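Local coordinates for protein aminotransferase (Bacillus subtilis, PDB 6L1O) that catalyses pyridoxal-phosphate-dependent transfer of amino groups as part of the pathway that makes the dipeptide antibiotic bacilysin, at residues 241-245 and 246-250; 44-48 and 49-53. One frame throughout, in Å; residues are numbered along the deposited sequence.

Overall arrangement
Contacts 1 and 2 meet where a proline-rich helix start packs behind the turn that carries a phosphate-binding arginine. Contact 2 comes first along the chain, where the loop enters helix 48-57; contact 1 follows almost two hundred residues later, in the turn between helix 237-240 and strand 249-253 of the mixed sheet. Their centres nevertheless lie about 12 Å apart, on the same side of the chain's centre. Thr46 joins them directly, its OG1 probably hydrogen-bonded to Asn242 O and Trp246 NE1. Contact 1 reaches the cofactor phosphate through Arg247, whereas contact 2 backs that turn from farther out, and both touch the second subunit of the dimer.

Contact 1. Residues 241-245 and 246-250; sequences FNMAG and WRMAF. With PLP (pyridoxal-5'-phosphate), chain E.
The backbone makes a type I beta turn at Met243-Trp246, with Trp246 N bonded to Met243 O at 2.9 Å, before it runs into strand 249-253. This turn belongs to the phosphate-binding wall of an aminotransferase of the class I and II family. The Met243 oxygen also accepts a hydrogen bond from a water, which in turn receives Met248 N. Two ties thus hold one carbonyl across the turn.

On the apolar side, Met243 makes a Met-aromatic contact with Trp246. The bend at its third torsion (chi3 82°) carries CE over one face of the indole, 3.9 Å from the centroid of the six-membered ring, while SD stands farther off above the five-membered ring. The same methyl is pressed against Met248 CE at 3.5 Å, a tight fit for two carbons. Phe273 of the second subunit also stacks on Trp246.

Arg247 turns the other way, towards the cofactor. Its chain bends at the second and third torsions and brings the guanidinium to the phosphate, where NH2 donates to PLP O1P and NH1 to PLP O3P, both bonds nearly straight. NH1 has a second acceptor at the edge of the group, Ala244 O at 3.0 Å, which lies only 5° out of the guanidinium plane.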
loop_
_atom_site.group_PDB
_atom_site.type_symbol
_atom_site.label_atom_id
_atom_site.label_comp_id
_atom_site.label_asym_id
_atom_site.label_seq_id
_atom_site.Cartn_x
_atom_site.Cartn_y
_atom_site.Cartn_z
ATOM N N PHE B 241 6.045 15.573 10.758
ATOM C CA PHE B 241 7.243 15.934 10.011
ATOM C C PHE B 241 6.986 16.600 8.701
ATOM O O PHE B 241 7.906 16.740 7.863
ATOM C CB PHE B 241 8.087 14.667 9.789
ATOM C CG PHE B 241 8.571 14.044 11.062
ATOM C CD1 PHE B 241 9.529 14.665 11.832
ATOM C CD2 PHE B 241 8.062 12.807 11.484
ATOM C CE1 PHE B 241 9.966 14.087 13.023
ATOM C CE2 PHE B 241 8.547 12.203 12.618
ATOM C CZ PHE B 241 9.498 12.865 13.394
ATOM N N ASN B 242 5.742 17.053 8.469
ATOM C CA ASN B 242 5.356 17.565 7.144
ATOM C C ASN B 242 5.755 16.550 6.047
ATOM O O ASN B 242 6.431 16.883 5.026
ATOM C CB ASN B 242 6.043 18.913 6.874
ATOM C CG ASN B 242 5.669 19.995 7.822
ATOM O OD1 ASN B 242 4.597 20.006 8.369
ATOM N ND2 ASN B 242 6.588 20.945 8.035
ATOM N N MET B 243 5.394 15.288 6.270
ATOM C CA MET B 243 5.703 14.211 5.321
ATOM C C MET B 243 4.457 13.544 4.761
ATOM O O MET B 243 4.488 12.339 4.369
ATOM C CB MET B 243 6.616 13.183 6.007
ATOM C CG MET B 243 8.025 13.681 6.215
ATOM S SD MET B 243 9.063 12.596 7.188
ATOM C CE MET B 243 9.532 11.457 5.872
ATOM N N ALA B 244 3.366 14.309 4.623
ATOM C CA ALA B 244 2.089 13.759 4.190
ATOM C C ALA B 244 2.176 13.047 2.876
ATOM O O ALA B 244 1.560 11.972 2.700
ATOM C CB ALA B 244 0.998 14.830 4.194
ATOM N N GLY B 245 2.986 13.592 1.952
ATOM C CA GLY B 245 3.116 13.058 0.633
ATOM C C GLY B 245 4.014 11.807 0.558
ATOM O O GLY B 245 3.953 11.062 -0.396
ATOM N N TRP B 246 4.839 11.629 1.576
ATOM C CA TRP B 246 5.802 10.517 1.634
ATOM C C TRP B 246 5.174 9.149 1.916
ATOM O O TRP B 246 5.744 8.112 1.513
ATOM C CB TRP B 246 6.846 10.764 2.647
ATOM C CG TRP B 246 7.690 11.997 2.413
ATOM C CD1 TRP B 246 7.264 13.314 2.307
ATOM C CD2 TRP B 246 9.116 12.037 2.324
ATOM N NE1 TRP B 246 8.366 14.151 2.170
ATOM C CE2 TRP B 246 9.500 13.391 2.156
ATOM C CE3 TRP B 246 10.111 11.057 2.360
ATOM C CZ2 TRP B 246 10.827 13.771 2.021
ATOM C CZ3 TRP B 246 11.469 11.455 2.274
ATOM C CH2 TRP B 246 11.796 12.783 2.074
ATOM N N ARG B 247 4.014 9.150 2.546
ATOM C CA ARG B 247 3.207 7.929 2.813
ATOM C C ARG B 247 3.919 6.940 3.730
ATOM O O ARG B 247 4.296 5.849 3.302
ATOM C CB ARG B 247 2.784 7.253 1.512
ATOM C CG ARG B 247 2.156 8.177 0.453
ATOM C CD ARG B 247 1.028 9.006 0.944
ATOM N NE ARG B 247 0.001 8.213 1.638
ATOM C CZ ARG B 247 -0.536 8.531 2.782
ATOM N NH1 ARG B 247 -0.178 9.642 3.416
ATOM N NH2 ARG B 247 -1.447 7.734 3.339
ATOM N N MET B 248 4.175 7.334 4.966
ATOM C CA MET B 248 4.812 6.456 5.924
ATOM C C MET B 248 4.144 6.524 7.284
ATOM O O MET B 248 3.733 7.608 7.732
ATOM C CB MET B 248 6.299 6.778 6.050
ATOM C CG MET B 248 7.112 6.274 4.809
ATOM S SD MET B 248 8.864 6.427 5.062
ATOM C CE MET B 248 9.008 8.154 4.991
ATOM N N ALA B 249 4.015 5.362 7.936
ATOM C CA ALA B 249 3.399 5.259 9.223
ATOM C C ALA B 249 3.824 3.957 9.883
ATOM O O ALA B 249 4.391 3.072 9.211
ATOM C CB ALA B 249 1.871 5.354 9.080
ATOM N N PHE B 250 3.599 3.825 11.189
ATOM C CA PHE B 250 3.877 2.565 11.819
ATOM C C PHE B 250 2.889 2.284 12.914
ATOM O O PHE B 250 2.183 3.191 13.358
ATOM C CB PHE B 250 5.338 2.487 12.304
ATOM C CG PHE B 250 5.717 3.563 13.280
ATOM C CD1 PHE B 250 5.433 3.429 14.652
ATOM C CD2 PHE B 250 6.331 4.715 12.851
ATOM C CE1 PHE B 250 5.781 4.429 15.561
ATOM C CE2 PHE B 250 6.668 5.715 13.749
ATOM C CZ PHE B 250 6.417 5.570 15.096
HETATM N N1 PLP E . -5.623 9.894 11.516
HETATM C C2 PLP E . -6.201 11.108 11.538
HETATM C C2A PLP E . -7.362 11.407 12.441
HETATM C C3 PLP E . -5.786 12.129 10.604
HETATM O O3 PLP E . -6.340 13.345 10.530
HETATM C C4 PLP E . -4.679 11.801 9.779
HETATM C C4A PLP E . -4.526 12.726 8.598
HETATM C C5 PLP E . -4.095 10.467 9.820
HETATM C C6 PLP E . -4.595 9.564 10.746
HETATM C C5A PLP E . -2.880 10.088 9.025
HETATM O O4P PLP E . -3.020 10.075 7.672
HETATM P P PLP E . -1.831 9.441 6.745
HETATM O O1P PLP E . -2.522 8.433 5.898
HETATM O O2P PLP E . -0.695 8.911 7.592
HETATM O O3P PLP E . -1.337 10.615 5.947
HETATM O O HOH W 1 3.366 10.086 5.514
#

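Contact 2. Residues 44-48 and 49-53; sequences LPTPP and HIVEA
Thr46 lays its methyl CG2 against the flank of Ile50, 3.7 Å from Ile50 CG2, the two side chains crossing at about a right angle. The pair spans the start of helix 48-57, with Thr46 in the preceding loop and Ile50 in the first turn, a worked case of a helix started by prolines: Pro47 holds the N-cap position and Pro48 follows in the first turn, where no backbone N-H is needed for a helical bond.

Pro47 O is the first acceptor of the helix. It takes Ile50 N at 2.9 Å. A weak bond from Val51 N, at 3.4 Å, reaches the same Pro47 O. Pro48 O then receives Glu52 N at 2.9 Å in a regular helical bond, and Glu52 CG packs close to the same oxygen. Beside these bonds the Pro47 ring and Ile50 lie alongside each other, pointing the same way, with Pro47 CD 4.0 Å from Ile50 CD1. His49 has its CG between the backbone N and the carbonyl carbon (chi1 69°), and this rotation folds the imidazole back until CE1 lies 3.6 Å from Pro47 CB. Val51 CG2 fills in next to Thr46, 4.0 Å from Thr46 CB.

Around the helix start, Ile50 packs on Ala279 and Ala283 of helix 274-285, Val51 and Glu52 meet Ser58 and Leu59 of the second subunit, and Ile50 also touches Met243 and Trp246 in the turn that leads to strand 249-253.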
loop_
_atom_site.group_PDB
_atom_site.type_symbol
_atom_site.label_atom_id
_atom_site.label_comp_id
_atom_site.label_asym_id
_atom_site.label_seq_id
_atom_site.Cartn_x
_atom_site.Cartn_y
_atom_site.Cartn_z
ATOM N N LEU B 44 3.929 23.603 5.101
ATOM C CA LEU B 44 5.361 23.822 5.212
ATOM C C LEU B 44 6.129 22.572 4.733
ATOM O O LEU B 44 5.563 21.483 4.721
ATOM C CB LEU B 44 5.753 24.188 6.598
ATOM C CG LEU B 44 5.075 25.492 6.999
ATOM C CD1 LEU B 44 5.246 25.743 8.443
ATOM C CD2 LEU B 44 5.615 26.663 6.157
ATOM N N PRO B 45 7.377 22.765 4.245
ATOM C CA PRO B 45 8.107 21.661 3.629
ATOM C C PRO B 45 8.672 20.670 4.643
ATOM O O PRO B 45 8.767 20.938 5.851
ATOM C CB PRO B 45 9.256 22.366 2.868
ATOM C CG PRO B 45 9.530 23.590 3.665
ATOM C CD PRO B 45 8.148 24.030 4.188
ATOM N N THR B 46 8.985 19.450 4.159
ATOM C CA THR B 46 9.684 18.514 4.981
ATOM C C THR B 46 11.019 19.164 5.350
ATOM O O THR B 46 11.675 19.725 4.443
ATOM C CB THR B 46 9.902 17.194 4.200
ATOM O OG1 THR B 46 8.648 16.722 3.632
ATOM C CG2 THR B 46 10.545 16.133 5.061
ATOM N N PRO B 47 11.446 19.078 6.626
ATOM C CA PRO B 47 12.748 19.554 7.017
ATOM C C PRO B 47 13.892 19.004 6.165
ATOM O O PRO B 47 13.935 17.785 5.881
ATOM C CB PRO B 47 12.871 19.096 8.469
ATOM C CG PRO B 47 11.477 19.019 8.936
ATOM C CD PRO B 47 10.696 18.603 7.791
ATOM N N PRO B 48 14.827 19.882 5.766
ATOM C CA PRO B 48 15.877 19.525 4.822
ATOM C C PRO B 48 16.783 18.349 5.243
ATOM O O PRO B 48 17.254 17.639 4.359
ATOM C CB PRO B 48 16.660 20.832 4.610
ATOM C CG PRO B 48 16.005 21.877 5.450
ATOM C CD PRO B 48 14.677 21.352 5.908
ATOM N N HIS B 49 16.979 18.096 6.516
ATOM C CA HIS B 49 17.800 16.946 6.934
ATOM C C HIS B 49 17.120 15.600 6.602
ATOM O O HIS B 49 17.778 14.606 6.341
ATOM C CB HIS B 49 18.191 17.020 8.394
ATOM C CG HIS B 49 17.048 16.837 9.365
ATOM N ND1 HIS B 49 16.129 17.821 9.623
ATOM C CD2 HIS B 49 16.700 15.787 10.157
ATOM C CE1 HIS B 49 15.249 17.393 10.518
ATOM N NE2 HIS B 49 15.570 16.160 10.859
ATOM N N ILE B 50 15.791 15.592 6.536
ATOM C CA ILE B 50 15.044 14.424 6.122
ATOM C C ILE B 50 15.149 14.228 4.608
ATOM O O ILE B 50 15.348 13.127 4.106
ATOM C CB ILE B 50 13.554 14.532 6.577
ATOM C CG1 ILE B 50 13.515 14.591 8.101
ATOM C CG2 ILE B 50 12.739 13.315 6.025
ATOM C CD1 ILE B 50 12.258 15.094 8.776
ATOM N N VAL B 51 14.943 15.291 3.866
ATOM C CA VAL B 51 15.089 15.265 2.447
ATOM C C VAL B 51 16.479 14.789 2.002
ATOM O O VAL B 51 16.600 13.932 1.099
ATOM C CB VAL B 51 14.787 16.623 1.799
ATOM C CG1 VAL B 51 14.993 16.567 0.279
ATOM C CG2 VAL B 51 13.381 17.110 2.143
ATOM N N GLU B 52 17.512 15.319 2.629
ATOM C CA GLU B 52 18.875 14.920 2.311
ATOM C C GLU B 52 19.181 13.480 2.670
ATOM O O GLU B 52 19.960 12.848 1.984
ATOM C CB GLU B 52 19.905 15.825 2.987
ATOM C CG GLU B 52 19.927 17.223 2.401
ATOM C CD GLU B 52 20.126 17.288 0.882
ATOM O OE1 GLU B 52 20.949 16.494 0.302
ATOM O OE2 GLU B 52 19.430 18.144 0.270
ATOM N N ALA B 53 18.521 12.949 3.693
ATOM C CA ALA B 53 18.684 11.538 4.027
ATOM C C ALA B 53 18.080 10.630 2.929
ATOM O O ALA B 53 18.700 9.619 2.550
ATOM C CB ALA B 53 18.112 11.247 5.400
#